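Local coordinates for protein ubiquitin-conjugating enzyme E2, putative (Plasmodium falciparum, PDB 2Q0V) that probably acts in ubiquitin conjugation as a ubiquitin-conjugating enzyme (E2) family protein resembling the UBE2V variants, at residues A[27-32]-A[123-128]; A[44-49]-A[55-60]; A[87-92]-A[117-122]. One frame throughout, in Å; residues are numbered along the deposited sequence.

Contact 1 of 3, residues A[27-32]-A[123-128]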
loop_
_atom_site.group_PDB
_atom_site.type_symbol
_atom_site.label_atom_id
_atom_site.label_comp_id
_atom_site.label_asym_id
_atom_site.label_seq_id
_atom_site.Cartn_x
_atom_site.Cartn_y
_atom_site.Cartn_z
ATOM N N LEU A 27 5.326 -11.578 -9.443
ATOM C CA LEU A 27 6.100 -11.163 -10.611
ATOM C C LEU A 27 5.352 -10.176 -11.527
ATOM O O LEU A 27 5.962 -9.248 -12.033
ATOM C CB LEU A 27 6.615 -12.370 -11.392
ATOM C CG LEU A 27 7.711 -13.198 -10.678
ATOM C CD1 LEU A 27 7.876 -14.585 -11.358
ATOM C CD2 LEU A 27 9.062 -12.454 -10.573
ATOM N N ASP A 28 4.043 -10.361 -11.717
ATOM C CA ASP A 28 3.208 -9.411 -12.479
ATOM C C ASP A 28 3.173 -7.995 -11.851
ATOM O O ASP A 28 3.414 -7.003 -12.531
ATOM C CB ASP A 28 1.785 -9.944 -12.612
ATOM C CG ASP A 28 1.683 -11.143 -13.553
ATOM O OD1 ASP A 28 2.560 -11.294 -14.456
ATOM O OD2 ASP A 28 0.702 -11.924 -13.380
ATOM N N GLU A 29 2.895 -7.946 -10.546
ATOM C CA GLU A 29 2.888 -6.721 -9.769
ATOM C C GLU A 29 4.258 -6.048 -9.700
ATOM O O GLU A 29 4.343 -4.820 -9.674
ATOM C CB GLU A 29 2.328 -6.962 -8.364
ATOM C CG GLU A 29 0.900 -7.523 -8.348
ATOM C CD GLU A 29 0.243 -7.443 -6.979
ATOM O OE1 GLU A 29 0.328 -6.403 -6.323
ATOM O OE2 GLU A 29 -0.382 -8.414 -6.547
ATOM N N LEU A 30 5.328 -6.843 -9.696
ATOM C CA LEU A 30 6.674 -6.288 -9.680
ATOM C C LEU A 30 7.019 -5.567 -10.985
ATOM O O LEU A 30 7.598 -4.479 -10.978
ATOM C CB LEU A 30 7.705 -7.391 -9.398
ATOM C CG LEU A 30 9.163 -6.908 -9.467
ATOM C CD1 LEU A 30 9.468 -6.086 -8.205
ATOM C CD2 LEU A 30 10.145 -8.047 -9.680
ATOM N N GLU A 31 6.653 -6.192 -12.097
ATOM C CA GLU A 31 6.858 -5.649 -13.440
ATOM C C GLU A 31 6.054 -4.367 -13.636
ATOM O O GLU A 31 6.521 -3.412 -14.257
ATOM C CB GLU A 31 6.446 -6.691 -14.468
ATOM C CG GLU A 31 6.821 -6.371 -15.908
ATOM C CD GLU A 31 6.164 -7.339 -16.914
ATOM O OE1 GLU A 31 5.936 -8.541 -16.543
ATOM O OE2 GLU A 31 5.864 -6.890 -18.061
ATOM N N ARG A 32 4.843 -4.377 -13.094
ATOM C CA ARG A 32 3.971 -3.220 -13.025
ATOM C C ARG A 32 4.589 -2.060 -12.230
ATOM O O ARG A 32 4.629 -0.944 -12.717
ATOM C CB ARG A 32 2.640 -3.651 -12.403
ATOM C CG ARG A 32 1.671 -2.539 -12.149
ATOM C CD ARG A 32 0.919 -2.103 -13.388
ATOM N NE ARG A 32 -0.153 -1.216 -12.962
ATOM C CZ ARG A 32 -0.869 -0.435 -13.754
ATOM N NH1 ARG A 32 -1.806 0.338 -13.219
ATOM N NH2 ARG A 32 -0.644 -0.408 -15.057
ATOM N N TYR A 123 -7.819 -7.593 -5.524
ATOM C CA TYR A 123 -7.109 -6.385 -5.113
ATOM C C TYR A 123 -5.598 -6.642 -5.152
ATOM O O TYR A 123 -5.142 -7.800 -5.124
ATOM C CB TYR A 123 -7.545 -5.936 -3.707
ATOM C CG TYR A 123 -9.046 -5.678 -3.532
ATOM C CD1 TYR A 123 -9.835 -5.208 -4.586
ATOM C CD2 TYR A 123 -9.662 -5.891 -2.312
ATOM C CE1 TYR A 123 -11.187 -4.974 -4.420
ATOM C CE2 TYR A 123 -11.024 -5.642 -2.137
ATOM C CZ TYR A 123 -11.767 -5.187 -3.187
ATOM O OH TYR A 123 -13.113 -4.943 -2.996
ATOM N N THR A 124 -4.825 -5.553 -5.248
ATOM C CA THR A 124 -3.367 -5.609 -5.404
ATOM C C THR A 124 -2.707 -4.691 -4.396
ATOM O O THR A 124 -3.371 -3.942 -3.698
ATOM C CB THR A 124 -2.913 -5.184 -6.845
ATOM O OG1 THR A 124 -3.421 -3.885 -7.161
ATOM C CG2 THR A 124 -3.428 -6.162 -7.911
ATOM N N ILE A 125 -1.388 -4.768 -4.319
ATOM C CA ILE A 125 -0.588 -3.749 -3.660
ATOM C C ILE A 125 -1.027 -2.345 -4.126
ATOM O O ILE A 125 -1.253 -1.458 -3.297
ATOM C CB ILE A 125 0.921 -4.015 -3.897
ATOM C CG1 ILE A 125 1.342 -5.275 -3.116
ATOM C CG2 ILE A 125 1.759 -2.814 -3.449
ATOM C CD1 ILE A 125 2.367 -6.116 -3.790
ATOM N N GLU A 126 -1.191 -2.164 -5.433
ATOM C CA GLU A 126 -1.661 -0.906 -5.988
ATOM C C GLU A 126 -3.039 -0.466 -5.452
ATOM O O GLU A 126 -3.184 0.686 -5.020
ATOM C CB GLU A 126 -1.608 -0.948 -7.508
ATOM C CG GLU A 126 -2.223 0.231 -8.230
ATOM C CD GLU A 126 -2.026 0.160 -9.763
ATOM O OE1 GLU A 126 -1.307 -0.767 -10.259
ATOM O OE2 GLU A 126 -2.597 1.038 -10.474
ATOM N N THR A 127 -4.010 -1.379 -5.425
ATOM C CA THR A 127 -5.337 -1.098 -4.810
ATOM C C THR A 127 -5.237 -0.501 -3.406
ATOM O O THR A 127 -6.013 0.392 -3.041
ATOM C CB THR A 127 -6.240 -2.375 -4.706
ATOM O OG1 THR A 127 -6.142 -3.131 -5.911
ATOM C CG2 THR A 127 -7.681 -2.005 -4.518
ATOM N N ILE A 128 -4.310 -1.037 -2.618
ATOM C CA ILE A 128 -4.103 -0.595 -1.246
ATOM C C ILE A 128 -3.560 0.841 -1.258
ATOM O O ILE A 128 -4.095 1.713 -0.614
ATOM C CB ILE A 128 -3.122 -1.536 -0.504
ATOM C CG1 ILE A 128 -3.707 -2.966 -0.388
ATOM C CG2 ILE A 128 -2.695 -0.907 0.859
ATOM C CD1 ILE A 128 -2.658 -4.034 0.067
HETATM O O HOH W 1 0.406 -3.913 -7.570
#
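The backbones of 27-32 and 123-128 come nearest at Glu-29 and Ile-125, whose CA atoms are 7.6 Å apart, too far for main chain to meet main chain, so the side chains of Glu-29 and Arg-32 reach across, the first to a backbone N-H. Glu-29 extends to the first turn of the second helix. Its OE1 accepts a hydrogen bond from the backbone N of Ile-125 at 3.1 Å, with an N-H...O angle of 150°, on the syn side of the carboxylate but somewhat out of its plane. The same oxygen takes a second donor: a water lies 2.8 Å from Glu-29 OE1 and in turn accepts a hydrogen bond from the backbone N of Glu-126. OE2 is engaged as well, by a salt bridge to Arg-25 and a hydrogen bond with the hydroxyl of Tyr-84, so the buried carboxylate is gripped at both oxygens. Its negative charge beside a helix N-terminus is probably favourable.

Thr-124 occupies the N-cap position, and its backbone N donates to Thr-127 OG1 at 2.8 Å. The elements joined here are the N-terminal helix of the E2 fold, 22-34, and helix 125-135, which follows the four-stranded sheet in the chain.

Towards solvent, Arg-32 and Glu-126 form a side-on salt bridge. NE of Arg-32 meets Glu-126 OE1 at 3.0 Å, and NH1 of Arg-32 meets Glu-126 OE2 at 2.9 Å, each through a syn lone pair. The guanidinium and carboxylate planes differ by only 12°. A bend at the second torsion of Arg-32 (chi2 80°) turns the guanidinium edge onto this carboxylate.

Contact 2 of 3, residues A[44-49]-A[55-60]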
loop_
_atom_site.group_PDB
_atom_site.type_symbol
_atom_site.label_atom_id
_atom_site.label_comp_id
_atom_site.label_asym_id
_atom_site.label_seq_id
_atom_site.Cartn_x
_atom_site.Cartn_y
_atom_site.Cartn_z
ATOM N N PHE A 44 5.660 1.572 -5.977
ATOM C CA PHE A 44 5.877 0.367 -5.186
ATOM C C PHE A 44 6.931 -0.518 -5.830
ATOM O O PHE A 44 7.099 -0.532 -7.058
ATOM C CB PHE A 44 4.565 -0.404 -4.919
ATOM C CG PHE A 44 3.830 -0.853 -6.156
ATOM C CD1 PHE A 44 3.993 -2.139 -6.651
ATOM C CD2 PHE A 44 2.949 -0.003 -6.808
ATOM C CE1 PHE A 44 3.281 -2.581 -7.798
ATOM C CE2 PHE A 44 2.243 -0.417 -7.953
ATOM C CZ PHE A 44 2.415 -1.711 -8.455
ATOM N N GLY A 45 7.654 -1.236 -4.973
ATOM C CA GLY A 45 8.677 -2.173 -5.421
ATOM C C GLY A 45 9.206 -3.006 -4.277
ATOM O O GLY A 45 8.735 -2.919 -3.148
ATOM N N LEU A 46 10.192 -3.833 -4.576
ATOM C CA LEU A 46 10.784 -4.699 -3.582
ATOM C C LEU A 46 11.655 -3.894 -2.638
ATOM O O LEU A 46 12.338 -2.972 -3.047
ATOM C CB LEU A 46 11.597 -5.793 -4.272
ATOM C CG LEU A 46 10.786 -6.902 -4.937
ATOM C CD1 LEU A 46 11.741 -7.880 -5.569
ATOM C CD2 LEU A 46 9.908 -7.617 -3.950
ATOM N N GLU A 47 11.582 -4.230 -1.361
ATOM C CA GLU A 47 12.448 -3.638 -0.346
ATOM C C GLU A 47 13.912 -3.926 -0.700
ATOM O O GLU A 47 14.765 -3.035 -0.638
ATOM C CB GLU A 47 12.083 -4.220 1.008
ATOM C CG GLU A 47 12.658 -3.514 2.219
ATOM C CD GLU A 47 12.030 -4.034 3.519
ATOM O OE1 GLU A 47 11.328 -5.085 3.478
ATOM O OE2 GLU A 47 12.222 -3.396 4.580
ATOM N N SER A 48 14.192 -5.165 -1.106
ATOM C CA SER A 48 15.516 -5.508 -1.632
ATOM C C SER A 48 15.446 -6.465 -2.824
ATOM O O SER A 48 14.726 -7.471 -2.803
ATOM C CB SER A 48 16.451 -6.034 -0.526
ATOM O OG SER A 48 15.944 -7.224 0.039
ATOM N N ALA A 49 16.219 -6.136 -3.854
ATOM C CA ALA A 49 16.165 -6.831 -5.138
ATOM C C ALA A 49 16.465 -8.333 -5.070
ATOM O O ALA A 49 16.085 -9.076 -5.985
ATOM C CB ALA A 49 17.082 -6.138 -6.155
ATOM N N SER A 55 8.161 -10.863 -0.903
ATOM C CA SER A 55 7.171 -10.676 0.129
ATOM C C SER A 55 7.090 -9.247 0.671
ATOM O O SER A 55 6.017 -8.802 1.049
ATOM C CB SER A 55 7.416 -11.654 1.286
ATOM O OG SER A 55 7.311 -12.989 0.847
ATOM N N ASN A 56 8.227 -8.568 0.731
ATOM C CA ASN A 56 8.353 -7.246 1.354
ATOM C C ASN A 56 8.499 -6.110 0.332
ATOM O O ASN A 56 9.421 -6.116 -0.499
ATOM C CB ASN A 56 9.546 -7.218 2.316
ATOM C CG ASN A 56 9.120 -7.356 3.786
ATOM O OD1 ASN A 56 9.004 -8.484 4.329
ATOM N ND2 ASN A 56 8.884 -6.200 4.445
ATOM N N TRP A 57 7.608 -5.131 0.410
ATOM C CA TRP A 57 7.572 -4.075 -0.601
ATOM C C TRP A 57 7.747 -2.719 0.004
ATOM O O TRP A 57 7.060 -2.378 0.965
ATOM C CB TRP A 57 6.267 -4.121 -1.419
ATOM C CG TRP A 57 6.086 -5.429 -2.173
ATOM C CD1 TRP A 57 5.846 -6.665 -1.628
ATOM C CD2 TRP A 57 6.127 -5.623 -3.588
ATOM N NE1 TRP A 57 5.741 -7.610 -2.616
ATOM C CE2 TRP A 57 5.905 -7.003 -3.828
ATOM C CE3 TRP A 57 6.319 -4.770 -4.677
ATOM C CZ2 TRP A 57 5.897 -7.551 -5.121
ATOM C CZ3 TRP A 57 6.303 -5.307 -5.952
ATOM C CH2 TRP A 57 6.082 -6.690 -6.165
ATOM N N SER A 58 8.668 -1.956 -0.579
ATOM C CA SER A 58 8.804 -0.532 -0.315
ATOM C C SER A 58 7.893 0.295 -1.234
ATOM O O SER A 58 7.975 0.189 -2.457
ATOM C CB SER A 58 10.249 -0.093 -0.500
ATOM O OG SER A 58 11.014 -0.559 0.585
ATOM N N CYS A 59 7.060 1.130 -0.613
ATOM C CA CYS A 59 6.011 1.895 -1.285
ATOM C C CYS A 59 6.036 3.385 -0.945
ATOM O O CYS A 59 6.472 3.784 0.135
ATOM C CB CYS A 59 4.649 1.311 -0.934
ATOM S SG CYS A 59 4.521 -0.470 -1.233
ATOM N N THR A 60 5.557 4.198 -1.875
ATOM C CA THR A 60 5.413 5.634 -1.681
ATOM C C THR A 60 4.002 6.095 -2.071
ATOM O O THR A 60 3.469 5.695 -3.128
ATOM C CB THR A 60 6.448 6.406 -2.515
ATOM O OG1 THR A 60 7.769 5.991 -2.146
ATOM C CG2 THR A 60 6.349 7.878 -2.271
HETATM O O HOH W 2 11.967 -7.425 -0.480
#
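Gly-45 and Ser-58 form the hydrogen-bonded pair of this antiparallel pairing, flanked by the non-hydrogen-bonded pairs Phe-44 with Cys-59 and Leu-46 with Trp-57. Of the backbone bonds, Gly-45 N to Ser-58 O measures 2.9 Å, whereas the return bond from Ser-58 N to Gly-45 O, although 2.7 Å long, is weak because its N-H points poorly at the acceptor. Beyond the strand end, Glu-47 N donates to Asn-56 O at 3.0 Å in a nearly straight bond of 174°. That carbonyl serves twice, since a water 2.9 Å from Asn-56 O donates to it and accepts from Ser-48 N, carrying the link into the turn. A CA-H...O contact, with Phe-44 CA 3.4 Å from Ser-58 O, supplements the pairing.

Apolar contacts centre on the Trp-57 indole. Leu-46 covers one face of it in a CH-pi contact: CD2 lies 4.2 Å from the centroid of the six-membered ring of Trp-57 and only 15° off the normal. Leu-46 sets off away from the other strand, but with CG beside the backbone N (chi1 -74°) and CD1 extended, the CD2 branch comes back over the indole. Phe-44 lies alongside Trp-57 and points the same way, with Trp-57 CZ3 at the edge of its ring, 4.0 Å from Phe-44 CD1. The sulfur of Cys-59 fills in beside the phenylalanine, with SG 3.7 Å from Phe-44 CB. The indole's polar atom is satisfied too: Trp-57 NE1 donates to Leu-54 O in the connecting turn.

Phe-44 and Trp-57 also meet Ile-125 of helix 125-135. The whole is a beta hairpin, the first two strands of the antiparallel meander of the E2 fold.

Contact 3 of 3, residues A[87-92]-A[117-122]. With PO4 (phosphate ion), chain B.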
loop_
_atom_site.group_PDB
_atom_site.type_symbol
_atom_site.label_atom_id
_atom_site.label_comp_id
_atom_site.label_asym_id
_atom_site.label_seq_id
_atom_site.Cartn_x
_atom_site.Cartn_y
_atom_site.Cartn_z
ATOM N N SER A 87 -5.018 -13.860 1.023
ATOM C CA SER A 87 -5.075 -13.121 2.273
ATOM C C SER A 87 -4.505 -11.713 2.074
ATOM O O SER A 87 -3.613 -11.537 1.249
ATOM C CB SER A 87 -4.271 -13.857 3.348
ATOM O OG SER A 87 -4.934 -15.062 3.722
ATOM N N PRO A 88 -5.012 -10.711 2.837
ATOM C CA PRO A 88 -4.490 -9.357 2.667
ATOM C C PRO A 88 -3.043 -9.234 3.140
ATOM O O PRO A 88 -2.633 -9.935 4.067
ATOM C CB PRO A 88 -5.433 -8.506 3.528
ATOM C CG PRO A 88 -5.915 -9.428 4.561
ATOM C CD PRO A 88 -6.077 -10.750 3.864
ATOM N N PRO A 89 -2.264 -8.335 2.522
ATOM C CA PRO A 89 -0.939 -8.098 3.078
ATOM C C PRO A 89 -1.075 -7.286 4.361
ATOM O O PRO A 89 -2.171 -6.794 4.662
ATOM C CB PRO A 89 -0.247 -7.256 2.001
ATOM C CG PRO A 89 -1.178 -7.167 0.853
ATOM C CD PRO A 89 -2.535 -7.500 1.342
ATOM N N THR A 90 0.013 -7.167 5.123
ATOM C CA THR A 90 0.060 -6.222 6.238
ATOM C C THR A 90 0.634 -4.929 5.697
ATOM O O THR A 90 1.561 -4.939 4.861
ATOM C CB THR A 90 0.932 -6.703 7.470
ATOM O OG1 THR A 90 2.317 -6.790 7.104
ATOM C CG2 THR A 90 0.467 -8.034 8.000
ATOM N N VAL A 91 0.079 -3.821 6.180
ATOM C CA VAL A 91 0.441 -2.503 5.707
ATOM C C VAL A 91 0.859 -1.654 6.897
ATOM O O VAL A 91 0.131 -1.555 7.887
ATOM C CB VAL A 91 -0.749 -1.815 4.932
ATOM C CG1 VAL A 91 -0.309 -0.487 4.298
ATOM C CG2 VAL A 91 -1.349 -2.749 3.887
ATOM N N LYS A 92 2.040 -1.046 6.798
ATOM C CA LYS A 92 2.449 -0.041 7.771
ATOM C C LYS A 92 3.206 1.153 7.193
ATOM O O LYS A 92 4.022 1.037 6.257
ATOM C CB LYS A 92 3.189 -0.647 8.980
ATOM C CG LYS A 92 4.411 -1.462 8.695
ATOM C CD LYS A 92 4.675 -2.434 9.865
ATOM C CE LYS A 92 3.629 -3.592 9.917
ATOM N NZ LYS A 92 3.796 -4.609 11.053
ATOM N N LYS A 117 -10.467 -5.025 5.085
ATOM C CA LYS A 117 -11.558 -5.642 5.826
ATOM C C LYS A 117 -12.255 -6.708 4.987
ATOM O O LYS A 117 -12.341 -7.881 5.380
ATOM C CB LYS A 117 -12.583 -4.576 6.187
ATOM C CG LYS A 117 -13.569 -5.020 7.220
ATOM C CD LYS A 117 -14.730 -4.079 7.292
ATOM C CE LYS A 117 -15.884 -4.832 7.959
ATOM N NZ LYS A 117 -17.156 -4.055 8.202
ATOM N N ASN A 118 -12.749 -6.293 3.826
ATOM C CA ASN A 118 -13.424 -7.197 2.912
ATOM C C ASN A 118 -12.501 -7.511 1.785
ATOM O O ASN A 118 -12.864 -7.289 0.641
ATOM C CB ASN A 118 -14.670 -6.546 2.337
ATOM C CG ASN A 118 -15.530 -5.945 3.386
ATOM O OD1 ASN A 118 -15.722 -4.727 3.425
ATOM N ND2 ASN A 118 -16.036 -6.789 4.289
ATOM N N TRP A 119 -11.310 -8.008 2.101
ATOM C CA TRP A 119 -10.316 -8.283 1.075
ATOM C C TRP A 119 -10.912 -9.233 0.060
ATOM O O TRP A 119 -11.864 -9.960 0.384
ATOM C CB TRP A 119 -8.998 -8.802 1.680
ATOM C CG TRP A 119 -7.905 -9.174 0.715
ATOM C CD1 TRP A 119 -7.599 -10.435 0.277
ATOM C CD2 TRP A 119 -6.936 -8.298 0.097
ATOM N NE1 TRP A 119 -6.513 -10.399 -0.582
ATOM C CE2 TRP A 119 -6.093 -9.106 -0.710
ATOM C CE3 TRP A 119 -6.708 -6.914 0.136
ATOM C CZ2 TRP A 119 -5.051 -8.574 -1.473
ATOM C CZ3 TRP A 119 -5.659 -6.396 -0.610
ATOM C CH2 TRP A 119 -4.853 -7.219 -1.410
ATOM N N ASN A 120 -10.364 -9.186 -1.163
ATOM C CA ASN A 120 -10.767 -9.986 -2.321
ATOM C C ASN A 120 -9.421 -10.229 -3.005
ATOM O O ASN A 120 -8.556 -9.322 -3.017
ATOM C CB ASN A 120 -11.746 -9.130 -3.148
ATOM C CG ASN A 120 -12.242 -9.802 -4.429
ATOM O OD1 ASN A 120 -11.455 -10.078 -5.340
ATOM N ND2 ASN A 120 -13.572 -10.011 -4.525
ATOM N N ARG A 121 -9.170 -11.438 -3.518
ATOM C CA ARG A 121 -7.846 -11.719 -4.126
ATOM C C ARG A 121 -7.577 -10.923 -5.425
ATOM O O ARG A 121 -6.492 -10.967 -5.991
ATOM C CB ARG A 121 -7.647 -13.240 -4.337
ATOM C CG ARG A 121 -8.379 -13.866 -5.573
ATOM C CD ARG A 121 -8.374 -15.445 -5.618
ATOM N NE ARG A 121 -7.037 -16.085 -5.588
ATOM C CZ ARG A 121 -6.036 -15.800 -6.424
ATOM N NH1 ARG A 121 -4.870 -16.443 -6.319
ATOM N NH2 ARG A 121 -6.189 -14.855 -7.356
ATOM N N ASN A 122 -8.591 -10.227 -5.910
ATOM C CA ASN A 122 -8.465 -9.381 -7.087
ATOM C C ASN A 122 -7.968 -7.946 -6.803
ATOM O O ASN A 122 -7.753 -7.178 -7.742
ATOM C CB ASN A 122 -9.795 -9.304 -7.834
ATOM C CG ASN A 122 -10.297 -10.658 -8.288
ATOM O OD1 ASN A 122 -9.644 -11.361 -9.079
ATOM N ND2 ASN A 122 -11.460 -11.034 -7.786
HETATM P P PO4 B . -18.856 -3.314 5.381
HETATM O O1 PO4 B . -19.301 -2.310 6.422
HETATM O O2 PO4 B . -17.595 -2.813 4.705
HETATM O O3 PO4 B . -18.582 -4.657 6.021
HETATM O O4 PO4 B . -19.971 -3.493 4.379
#
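A CH-pi contact of two prolines with a tryptophan packs the Trp-119 indole against Ser-87, Pro-88 and Pro-89, joining the loop that follows helix 114-117 to the segment leading into strand 90-93. All three residues reach the same face of the indole. Pro-88 CA stands over the middle of the Trp-119 indole, near the bond its two rings share, 4.0 Å from the centroid of the six-membered ring, and Pro-89 CD lies 3.9 Å from that centroid but displaced toward the rim. Both are CH-pi contacts, each 23° off the ring normal. The Pro-88 ring extends the cover toward the five-membered ring, with CB 3.8 Å from Trp-119 CD2, while Pro-89 CD touches the far end at Trp-119 CH2, 3.6 Å away. Ser-87 takes part through its backbone, its carbonyl carbon lying 3.6 Å from Trp-119 NE1.

The two prolines present themselves differently: Pro-88 slides past the tryptophan in the opposite direction, whereas Pro-89 crosses it at about a right angle. Trp-119 is turned onto them with CG anti to the backbone N (chi1 178°), and its rotation is further fixed by NE1, which donates to Pro-85 O. The run from Pro-85 to Pro-89 matches the Pro-X-X-Pro-Pro sequence familiar in E2 enzymes.

The loop has its own supports. Asn-120 OD1 accepts from Asn-122 N at 2.9 Å in an Asx turn, and Arg-121 makes a salt bridge with Asp-86. At the exposed start of the segment, Lys-117 NZ binds O3 of a phosphate, probably from the crystallisation liquor, at 2.7 Å. Inward, Ile-128 touches Pro-89, Val-91 and Trp-119, and Pro-89 also meets Ile-78, so Pro-89 sits between helix 125-135 and strand 73-79, while Trp-119 rests on Ile-128 of that helix.

Overall arrangement
All three contacts are partly buried, yet their chemistry differs. Contact 1 joins two helices by charged and polar groups, with a carboxylate held inside and a salt bridge toward solvent. Contact 2 combines strand pairing with aromatic packing, and contact 3 relies on prolines over an indole. Helix 125-135 links them: Ile-125 CD1 of contact 1 lies 3.6 Å from Trp-57 CE2 of contact 2, and Ile-128 CD1 lies 3.6 Å from Pro-89 CG of contact 3. Helix 22-34 also meets the hairpin directly, through Leu-30 on Leu-46 and Trp-57. Contact 2 pairs the first two strands, and contact 3 lies just before the last strand, at the other edge of the sheet; their nearest atoms are about 7 Å apart.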